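Long-range contacts in OsmC family protein (Rhodothermus marinus, PDB 5CML), which probably hydrolyses carboxylic esters through this N-terminal alpha/beta-hydrolase domain, the esterase part of a longer protein that also carries an OsmC domain: residues 60-68 with 83-94; 111-119 with 176-185. One frame throughout, in Å; residues are numbered along the deposited sequence.

Both interactions are buried, and both pack a helix of one alpha/beta-hydrolase domain. Interaction 1 lays helix 85-98 on strand 59-65 of the central sheet. Its chemistry is aromatic, with Phe64 and Phe66 meeting threonine and leucine, and one water joins the two backbones. Interaction 2 sets helix against helix. Small alanines of helix 110-118 take in leucine and valine methyls, and its margin holds the partly exposed Val179 and Gln184. The two share no segment, but they touch. Phe85 and Leu88 of helix 85-98 pack on Ala114, Ala117 and Val118, so helix 110-118 lies between helix 85-98 and the helices of 176-185.

Interaction 1 of 2, residues 60-68 with 83-94; sequences AVLRFDFTG and TNFEDLRAACRF
Leu62 starts the contact on strand 59-65. Its CD2 lies 4.0 Å from Phe94 CD2 and also meets the methyl of Ala91. Phe64 is next on this side of the strand. Its CG is anti to the backbone N (chi1 179°), which carries the ring out to helix 85-98. There Leu88 CD1 packs 3.5 Å from Phe64 CD2, and Asp87 CB lies beside CZ. The Asp87 carboxylate is turned 53° from the ring plane, and its OD1 is held by Asn10. Thr83 OG1 sits at the ring edge, 3.8 Å from Phe64 CE2. This hydroxyl is buried and has no polar partner in the model.

Asp65 opens an Asx turn as the strand ends, its OD1 taking Thr67 N from above the carboxylate plane. Phe66 lies within this turn. Thr83 CG2 stands over the centre of one face of the Phe66 ring, a CH-pi contact 3.5 Å from the centroid. Leu88 CD1 comes to the edge of the same ring. One water bridges the two backbones: it donates to Phe66 O and accepts from Thr83 N, both at 2.8 Å.

Strand 60-65 and helix 85-94 run nearly antiparallel, at 162°. This is the alpha/beta layering of the alpha/beta-hydrolase fold, and Phe66 brings it to the probable nucleophile elbow.

Interaction 2 of 2, residues 111-119 with 176-185; sequences GGAAVLAVA and LERVNLEDQV
Leu181 fits against three residues of helix 110-118, and this is the tight part of the contact. Its CD1 lies 3.5 Å from Leu116 CB and also sits by the backbone N of Ala117. Its other methyl, CD2, rests 4.0 Å from Ala113 CB. With CG anti to the backbone N (chi1 -174°), the end of the Leu181 side chain comes nearer to helix 110-118 than the direction of its CB alone would bring it. Ala113 and Ala117 have only a CB, which lets Leu181 CD1 reach Ala113 O. Replacing Leu181 with alanine would probably leave a gap between Ala113, Leu116 and Ala117, with Leu116 CB losing its closest neighbour across the contact.

Leu176 joins from the preceding helix, with CD1 3.9 Å from Ala117 CB. On the other flank Val185 CG2 packs 4.0 Å from Leu116 CB.

The margin is looser. Val179 is partly exposed and reaches Ala117 CB only at 4.2 Å, through CG2. Gln184 is partly exposed too, and its CB lies 3.9 Å from Leu116 O. Asn180, with positive phi, marks the break between helices 170-179 and 181-187 and caps the second. Its OD1 accepts from Asp183 N at 2.9 Å.

Helix segments 111-118 and 181-185 cross at 54°, with their axes 8.6 Å apart. Beyond the contact, Leu116 reaches Val128 and Thr130 of strand 127-131. Leu116 and Val185 both pack on Leu211 of helix 206-214. Ala113 touches Pro134 in a loop, and helix 85-98 lies on another flank of helix 110-118.

Interaction 1 of 2, residues 60-68 with 83-94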
loop_
_atom_site.group_PDB
_atom_site.type_symbol
_atom_site.label_atom_id
_atom_site.label_comp_id
_atom_site.label_asym_id
_atom_site.label_seq_id
_atom_site.Cartn_x
_atom_site.Cartn_y
_atom_site.Cartn_z
ATOM N N ALA A 60 -12.999 7.555 -2.785
ATOM C CA ALA A 60 -12.037 8.555 -2.365
ATOM C C ALA A 60 -10.780 7.817 -1.982
ATOM O O ALA A 60 -10.861 6.741 -1.396
ATOM C CB ALA A 60 -12.576 9.407 -1.185
ATOM N N VAL A 61 -9.629 8.402 -2.287
ATOM C CA VAL A 61 -8.342 7.722 -2.084
ATOM C C VAL A 61 -7.360 8.627 -1.341
ATOM O O VAL A 61 -7.051 9.733 -1.814
ATOM C CB VAL A 61 -7.697 7.301 -3.437
ATOM C CG1 VAL A 61 -6.412 6.537 -3.189
ATOM C CG2 VAL A 61 -8.631 6.431 -4.283
ATOM N N LEU A 62 -6.878 8.160 -0.189
ATOM C CA LEU A 62 -5.808 8.847 0.530
ATOM C C LEU A 62 -4.488 8.181 0.148
ATOM O O LEU A 62 -4.204 7.042 0.541
ATOM C CB LEU A 62 -6.018 8.802 2.043
ATOM C CG LEU A 62 -5.002 9.593 2.881
ATOM C CD1 LEU A 62 -5.156 11.106 2.651
ATOM C CD2 LEU A 62 -5.162 9.285 4.346
ATOM N N ARG A 63 -3.681 8.907 -0.610
ATOM C CA ARG A 63 -2.376 8.424 -1.019
ATOM C C ARG A 63 -1.363 8.757 0.042
ATOM O O ARG A 63 -1.164 9.925 0.388
ATOM C CB ARG A 63 -1.968 9.050 -2.340
ATOM C CG ARG A 63 -2.794 8.581 -3.493
ATOM C CD ARG A 63 -2.303 9.171 -4.765
ATOM N NE ARG A 63 -2.887 10.480 -5.052
ATOM C CZ ARG A 63 -2.187 11.568 -5.348
ATOM N NH1 ARG A 63 -0.850 11.546 -5.335
ATOM N NH2 ARG A 63 -2.834 12.692 -5.635
ATOM N N PHE A 64 -0.735 7.717 0.570
ATOM C CA PHE A 64 0.263 7.881 1.601
ATOM C C PHE A 64 1.595 7.413 1.054
ATOM O O PHE A 64 1.744 6.254 0.674
ATOM C CB PHE A 64 -0.120 7.098 2.848
ATOM C CG PHE A 64 0.879 7.204 3.943
ATOM C CD1 PHE A 64 0.841 8.273 4.820
ATOM C CD2 PHE A 64 1.874 6.251 4.087
ATOM C CE1 PHE A 64 1.764 8.382 5.835
ATOM C CE2 PHE A 64 2.806 6.355 5.107
ATOM C CZ PHE A 64 2.750 7.422 5.974
ATOM N N ASP A 65 2.544 8.335 0.997
ATOM C CA ASP A 65 3.874 8.051 0.474
ATOM C C ASP A 65 4.713 7.305 1.500
ATOM O O ASP A 65 5.236 7.893 2.455
ATOM C CB ASP A 65 4.560 9.357 0.079
ATOM C CG ASP A 65 6.009 9.168 -0.281
ATOM O OD1 ASP A 65 6.391 8.055 -0.711
ATOM O OD2 ASP A 65 6.768 10.146 -0.136
ATOM N N PHE A 66 4.860 6.006 1.274
ATOM C CA PHE A 66 5.524 5.132 2.231
ATOM C C PHE A 66 7.024 5.388 2.275
ATOM O O PHE A 66 7.694 5.028 3.240
ATOM C CB PHE A 66 5.225 3.673 1.858
ATOM C CG PHE A 66 5.618 2.689 2.905
ATOM C CD1 PHE A 66 4.768 2.398 3.960
ATOM C CD2 PHE A 66 6.847 2.060 2.844
ATOM C CE1 PHE A 66 5.155 1.473 4.953
ATOM C CE2 PHE A 66 7.226 1.139 3.818
ATOM C CZ PHE A 66 6.372 0.849 4.865
ATOM N N THR A 67 7.558 6.006 1.224
ATOM C CA THR A 67 8.998 6.203 1.116
ATOM C C THR A 67 9.510 7.381 1.925
ATOM O O THR A 67 10.702 7.458 2.204
ATOM C CB THR A 67 9.431 6.456 -0.329
ATOM O OG1 THR A 67 9.034 7.783 -0.688
ATOM C CG2 THR A 67 8.822 5.434 -1.293
ATOM N N GLY A 68 8.625 8.311 2.279
ATOM C CA GLY A 68 9.046 9.541 2.937
ATOM C C GLY A 68 9.790 10.519 2.029
ATOM O O GLY A 68 10.243 11.571 2.480
ATOM N N THR A 83 9.333 6.041 7.580
ATOM C CA THR A 83 8.031 5.482 7.893
ATOM C C THR A 83 8.053 4.255 8.801
ATOM O O THR A 83 9.048 3.515 8.879
ATOM C CB THR A 83 7.292 5.101 6.618
ATOM O OG1 THR A 83 5.889 5.019 6.894
ATOM C CG2 THR A 83 7.791 3.763 6.085
ATOM N N ASN A 84 6.925 4.055 9.479
ATOM C CA ASN A 84 6.684 2.847 10.248
ATOM C C ASN A 84 5.190 2.520 10.271
ATOM O O ASN A 84 4.384 3.193 9.625
ATOM C CB ASN A 84 7.238 2.998 11.662
ATOM C CG ASN A 84 6.705 4.222 12.386
ATOM O OD1 ASN A 84 5.733 4.840 11.966
ATOM N ND2 ASN A 84 7.344 4.563 13.505
ATOM N N PHE A 85 4.826 1.482 11.009
ATOM C CA PHE A 85 3.434 1.069 11.115
ATOM C C PHE A 85 2.540 2.125 11.749
ATOM O O PHE A 85 1.387 2.296 11.324
ATOM C CB PHE A 85 3.334 -0.228 11.912
ATOM C CG PHE A 85 3.704 -1.430 11.117
ATOM C CD1 PHE A 85 2.926 -1.816 10.047
ATOM C CD2 PHE A 85 4.836 -2.146 11.406
ATOM C CE1 PHE A 85 3.260 -2.920 9.296
ATOM C CE2 PHE A 85 5.176 -3.270 10.658
ATOM C CZ PHE A 85 4.387 -3.647 9.599
ATOM N N GLU A 86 3.063 2.837 12.748
ATOM C CA GLU A 86 2.290 3.891 13.398
ATOM C C GLU A 86 1.877 5.000 12.429
ATOM O O GLU A 86 0.793 5.540 12.551
ATOM C CB GLU A 86 3.074 4.500 14.563
ATOM C CG GLU A 86 2.545 5.876 15.055
ATOM C CD GLU A 86 1.008 5.982 15.246
ATOM O OE1 GLU A 86 0.290 4.960 15.381
ATOM O OE2 GLU A 86 0.514 7.125 15.241
ATOM N N ASP A 87 2.725 5.344 11.469
ATOM C CA ASP A 87 2.327 6.352 10.487
ATOM C C ASP A 87 1.145 5.880 9.658
ATOM O O ASP A 87 0.269 6.670 9.336
ATOM C CB ASP A 87 3.499 6.720 9.581
ATOM C CG ASP A 87 4.596 7.432 10.330
ATOM O OD1 ASP A 87 4.321 7.963 11.427
ATOM O OD2 ASP A 87 5.737 7.453 9.832
ATOM N N LEU A 88 1.112 4.602 9.291
ATOM C CA LEU A 88 -0.038 4.065 8.563
ATOM C C LEU A 88 -1.285 4.081 9.447
ATOM O O LEU A 88 -2.366 4.469 9.002
ATOM C CB LEU A 88 0.241 2.644 8.085
ATOM C CG LEU A 88 0.080 2.389 6.603
ATOM C CD1 LEU A 88 0.895 3.387 5.755
ATOM C CD2 LEU A 88 0.485 0.948 6.330
ATOM N N ARG A 89 -1.133 3.692 10.712
ATOM C CA ARG A 89 -2.265 3.746 11.632
ATOM C C ARG A 89 -2.758 5.184 11.777
ATOM O O ARG A 89 -3.963 5.406 11.832
ATOM C CB ARG A 89 -1.890 3.163 13.003
ATOM C CG ARG A 89 -1.518 1.696 12.948
ATOM C CD ARG A 89 -0.989 1.257 14.282
ATOM N NE ARG A 89 -0.552 -0.132 14.209
ATOM C CZ ARG A 89 0.646 -0.565 14.574
ATOM N NH1 ARG A 89 1.553 0.269 15.086
ATOM N NH2 ARG A 89 0.934 -1.849 14.428
ATOM N N ALA A 90 -1.834 6.145 11.806
ATOM C CA ALA A 90 -2.189 7.558 11.944
ATOM C C ALA A 90 -3.019 8.037 10.749
ATOM O O ALA A 90 -3.942 8.870 10.888
ATOM C CB ALA A 90 -0.934 8.404 12.093
ATOM N N ALA A 91 -2.708 7.496 9.575
ATOM C CA ALA A 91 -3.434 7.863 8.379
ATOM C C ALA A 91 -4.856 7.311 8.457
ATOM O O ALA A 91 -5.815 7.954 8.015
ATOM C CB ALA A 91 -2.726 7.334 7.136
ATOM N N CYS A 92 -4.981 6.092 8.975
ATOM C CA CYS A 92 -6.288 5.471 9.136
ATOM C C CYS A 92 -7.134 6.244 10.157
ATOM O O CYS A 92 -8.330 6.465 9.937
ATOM C CB CYS A 92 -6.151 4.022 9.565
ATOM S SG CYS A 92 -5.556 2.896 8.273
ATOM N N ARG A 93 -6.509 6.669 11.254
ATOM C CA ARG A 93 -7.209 7.468 12.273
ATOM C C ARG A 93 -7.675 8.808 11.703
ATOM O O ARG A 93 -8.756 9.289 12.040
ATOM C CB ARG A 93 -6.318 7.688 13.506
ATOM C CG ARG A 93 -6.108 6.381 14.297
ATOM C CD ARG A 93 -5.594 6.635 15.702
ATOM N NE ARG A 93 -4.357 7.397 15.679
ATOM C CZ ARG A 93 -3.141 6.871 15.592
ATOM N NH1 ARG A 93 -2.958 5.549 15.525
ATOM N NH2 ARG A 93 -2.093 7.678 15.582
ATOM N N PHE A 94 -6.863 9.399 10.833
ATOM C CA PHE A 94 -7.211 10.666 10.196
ATOM C C PHE A 94 -8.482 10.484 9.373
ATOM O O PHE A 94 -9.412 11.282 9.467
ATOM C CB PHE A 94 -6.052 11.156 9.325
ATOM C CG PHE A 94 -6.435 12.218 8.332
ATOM C CD1 PHE A 94 -6.552 13.536 8.721
ATOM C CD2 PHE A 94 -6.668 11.900 7.004
ATOM C CE1 PHE A 94 -6.895 14.511 7.810
ATOM C CE2 PHE A 94 -7.011 12.887 6.096
ATOM C CZ PHE A 94 -7.126 14.186 6.503
HETATM O O HOH W 1 9.691 6.161 4.814
#

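Interaction 2 of 2, residues 111-119 with 176-185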
loop_
_atom_site.group_PDB
_atom_site.type_symbol
_atom_site.label_atom_id
_atom_site.label_comp_id
_atom_site.label_asym_id
_atom_site.label_seq_id
_atom_site.Cartn_x
_atom_site.Cartn_y
_atom_site.Cartn_z
ATOM N N GLY A 111 4.780 -1.086 0.994
ATOM C CA GLY A 111 3.488 -0.656 1.491
ATOM C C GLY A 111 2.468 -1.772 1.488
ATOM O O GLY A 111 1.535 -1.769 2.286
ATOM N N GLY A 112 2.622 -2.721 0.563
ATOM C CA GLY A 112 1.744 -3.877 0.517
ATOM C C GLY A 112 1.956 -4.774 1.732
ATOM O O GLY A 112 1.009 -5.258 2.365
ATOM N N ALA A 113 3.217 -5.010 2.064
ATOM C CA ALA A 113 3.507 -5.798 3.242
ATOM C C ALA A 113 2.930 -5.088 4.474
ATOM O O ALA A 113 2.328 -5.717 5.337
ATOM C CB ALA A 113 4.997 -6.017 3.381
ATOM N N ALA A 114 3.054 -3.767 4.517
ATOM C CA ALA A 114 2.552 -3.009 5.651
ATOM C C ALA A 114 1.035 -3.086 5.789
ATOM O O ALA A 114 0.540 -3.300 6.894
ATOM C CB ALA A 114 2.975 -1.563 5.544
ATOM N N VAL A 115 0.279 -2.890 4.703
ATOM C CA VAL A 115 -1.184 -2.930 4.854
ATOM C C VAL A 115 -1.657 -4.338 5.225
ATOM O O VAL A 115 -2.621 -4.493 5.972
ATOM C CB VAL A 115 -1.972 -2.441 3.598
ATOM C CG1 VAL A 115 -1.671 -0.964 3.295
ATOM C CG2 VAL A 115 -1.763 -3.333 2.400
ATOM N N LEU A 116 -0.967 -5.368 4.745
ATOM C CA LEU A 116 -1.377 -6.721 5.067
ATOM C C LEU A 116 -1.136 -7.007 6.535
ATOM O O LEU A 116 -1.899 -7.733 7.158
ATOM C CB LEU A 116 -0.640 -7.749 4.208
ATOM C CG LEU A 116 -1.115 -7.787 2.759
ATOM C CD1 LEU A 116 -0.112 -8.559 1.953
ATOM C CD2 LEU A 116 -2.497 -8.422 2.649
ATOM N N ALA A 117 -0.083 -6.422 7.090
ATOM C CA ALA A 117 0.237 -6.639 8.493
ATOM C C ALA A 117 -0.691 -5.893 9.459
ATOM O O ALA A 117 -0.855 -6.317 10.612
ATOM C CB ALA A 117 1.685 -6.249 8.765
ATOM N N VAL A 118 -1.286 -4.785 9.019
ATOM C CA VAL A 118 -2.162 -4.011 9.906
ATOM C C VAL A 118 -3.656 -4.137 9.596
ATOM O O VAL A 118 -4.466 -3.671 10.380
ATOM C CB VAL A 118 -1.812 -2.500 9.897
ATOM C CG1 VAL A 118 -0.351 -2.298 10.298
ATOM C CG2 VAL A 118 -2.152 -1.833 8.545
ATOM N N ALA A 119 -4.027 -4.767 8.485
ATOM C CA ALA A 119 -5.439 -4.785 8.083
ATOM C C ALA A 119 -6.324 -5.363 9.187
ATOM O O ALA A 119 -7.417 -4.862 9.456
ATOM C CB ALA A 119 -5.616 -5.577 6.805
ATOM N N LEU A 176 7.514 -6.294 11.498
ATOM C CA LEU A 176 6.959 -7.170 10.479
ATOM C C LEU A 176 7.355 -8.620 10.733
ATOM O O LEU A 176 6.536 -9.539 10.672
ATOM C CB LEU A 176 7.447 -6.719 9.104
ATOM C CG LEU A 176 6.865 -7.437 7.903
ATOM C CD1 LEU A 176 5.386 -7.104 7.803
ATOM C CD2 LEU A 176 7.602 -7.026 6.621
ATOM N N GLU A 177 8.625 -8.810 11.071
ATOM C CA GLU A 177 9.150 -10.124 11.367
ATOM C C GLU A 177 8.488 -10.684 12.636
ATOM O O GLU A 177 8.123 -11.863 12.692
ATOM C CB GLU A 177 10.665 -10.014 11.478
ATOM C CG GLU A 177 11.380 -11.253 11.843
ATOM C CD GLU A 177 12.893 -11.098 11.688
ATOM O OE1 GLU A 177 13.343 -10.506 10.671
ATOM O OE2 GLU A 177 13.628 -11.554 12.597
ATOM N N ARG A 178 8.262 -9.828 13.631
ATOM C CA ARG A 178 7.633 -10.292 14.874
ATOM C C ARG A 178 6.151 -10.664 14.667
ATOM O O ARG A 178 5.716 -11.682 15.187
ATOM C CB ARG A 178 7.773 -9.233 15.983
ATOM C CG ARG A 178 7.140 -9.620 17.343
ATOM C CD ARG A 178 7.644 -10.991 17.877
ATOM N NE ARG A 178 9.094 -11.055 17.993
ATOM C CZ ARG A 178 9.800 -10.814 19.099
ATOM N NH1 ARG A 178 9.200 -10.473 20.239
ATOM N NH2 ARG A 178 11.135 -10.933 19.063
ATOM N N VAL A 179 5.370 -9.865 13.923
ATOM C CA VAL A 179 3.938 -10.188 13.780
ATOM C C VAL A 179 3.719 -11.374 12.852
ATOM O O VAL A 179 2.737 -12.110 13.009
ATOM C CB VAL A 179 3.076 -8.991 13.259
ATOM C CG1 VAL A 179 3.182 -7.813 14.185
ATOM C CG2 VAL A 179 3.435 -8.593 11.835
ATOM N N ASN A 180 4.663 -11.548 11.922
ATOM C CA ASN A 180 4.665 -12.578 10.867
ATOM C C ASN A 180 3.571 -12.319 9.823
ATOM O O ASN A 180 2.358 -12.462 10.056
ATOM C CB ASN A 180 4.533 -13.993 11.431
ATOM C CG ASN A 180 4.719 -15.056 10.349
ATOM O OD1 ASN A 180 3.752 -15.650 9.873
ATOM N ND2 ASN A 180 5.967 -15.274 9.939
ATOM N N LEU A 181 4.024 -11.896 8.662
ATOM C CA LEU A 181 3.098 -11.493 7.619
ATOM C C LEU A 181 2.180 -12.640 7.174
ATOM O O LEU A 181 0.970 -12.435 7.014
ATOM C CB LEU A 181 3.885 -10.914 6.457
ATOM C CG LEU A 181 3.052 -10.313 5.345
ATOM C CD1 LEU A 181 2.104 -9.247 5.889
ATOM C CD2 LEU A 181 4.004 -9.729 4.340
ATOM N N GLU A 182 2.717 -13.847 7.028
ATOM C CA GLU A 182 1.879 -14.966 6.614
ATOM C C GLU A 182 0.778 -15.276 7.643
ATOM O O GLU A 182 -0.363 -15.526 7.247
ATOM C CB GLU A 182 2.754 -16.183 6.311
ATOM C CG GLU A 182 3.327 -16.080 4.888
ATOM C CD GLU A 182 4.500 -17.017 4.619
ATOM O OE1 GLU A 182 4.254 -18.195 4.305
ATOM O OE2 GLU A 182 5.669 -16.575 4.714
ATOM N N ASP A 183 1.075 -15.176 8.943
ATOM C CA ASP A 183 0.054 -15.381 9.980
ATOM C C ASP A 183 -1.029 -14.318 9.878
ATOM O O ASP A 183 -2.216 -14.614 9.991
ATOM C CB ASP A 183 0.643 -15.335 11.406
ATOM C CG ASP A 183 1.373 -16.611 11.806
ATOM O OD1 ASP A 183 1.261 -17.619 11.073
ATOM O OD2 ASP A 183 2.043 -16.600 12.886
ATOM N N GLN A 184 -0.614 -13.077 9.686
ATOM C CA GLN A 184 -1.563 -11.978 9.575
ATOM C C GLN A 184 -2.493 -12.172 8.378
ATOM O O GLN A 184 -3.706 -11.954 8.473
ATOM C CB GLN A 184 -0.816 -10.640 9.476
ATOM C CG GLN A 184 -0.145 -10.212 10.782
ATOM C CD GLN A 184 -1.157 -9.876 11.869
ATOM O OE1 GLN A 184 -1.720 -8.783 11.893
ATOM N NE2 GLN A 184 -1.402 -10.808 12.747
ATOM N N VAL A 185 -1.932 -12.617 7.265
ATOM C CA VAL A 185 -2.711 -12.787 6.059
ATOM C C VAL A 185 -3.699 -13.937 6.260
ATOM O O VAL A 185 -4.853 -13.867 5.839
ATOM C CB VAL A 185 -1.797 -13.032 4.855
ATOM C CG1 VAL A 185 -2.592 -13.461 3.638
ATOM C CG2 VAL A 185 -1.011 -11.769 4.529
#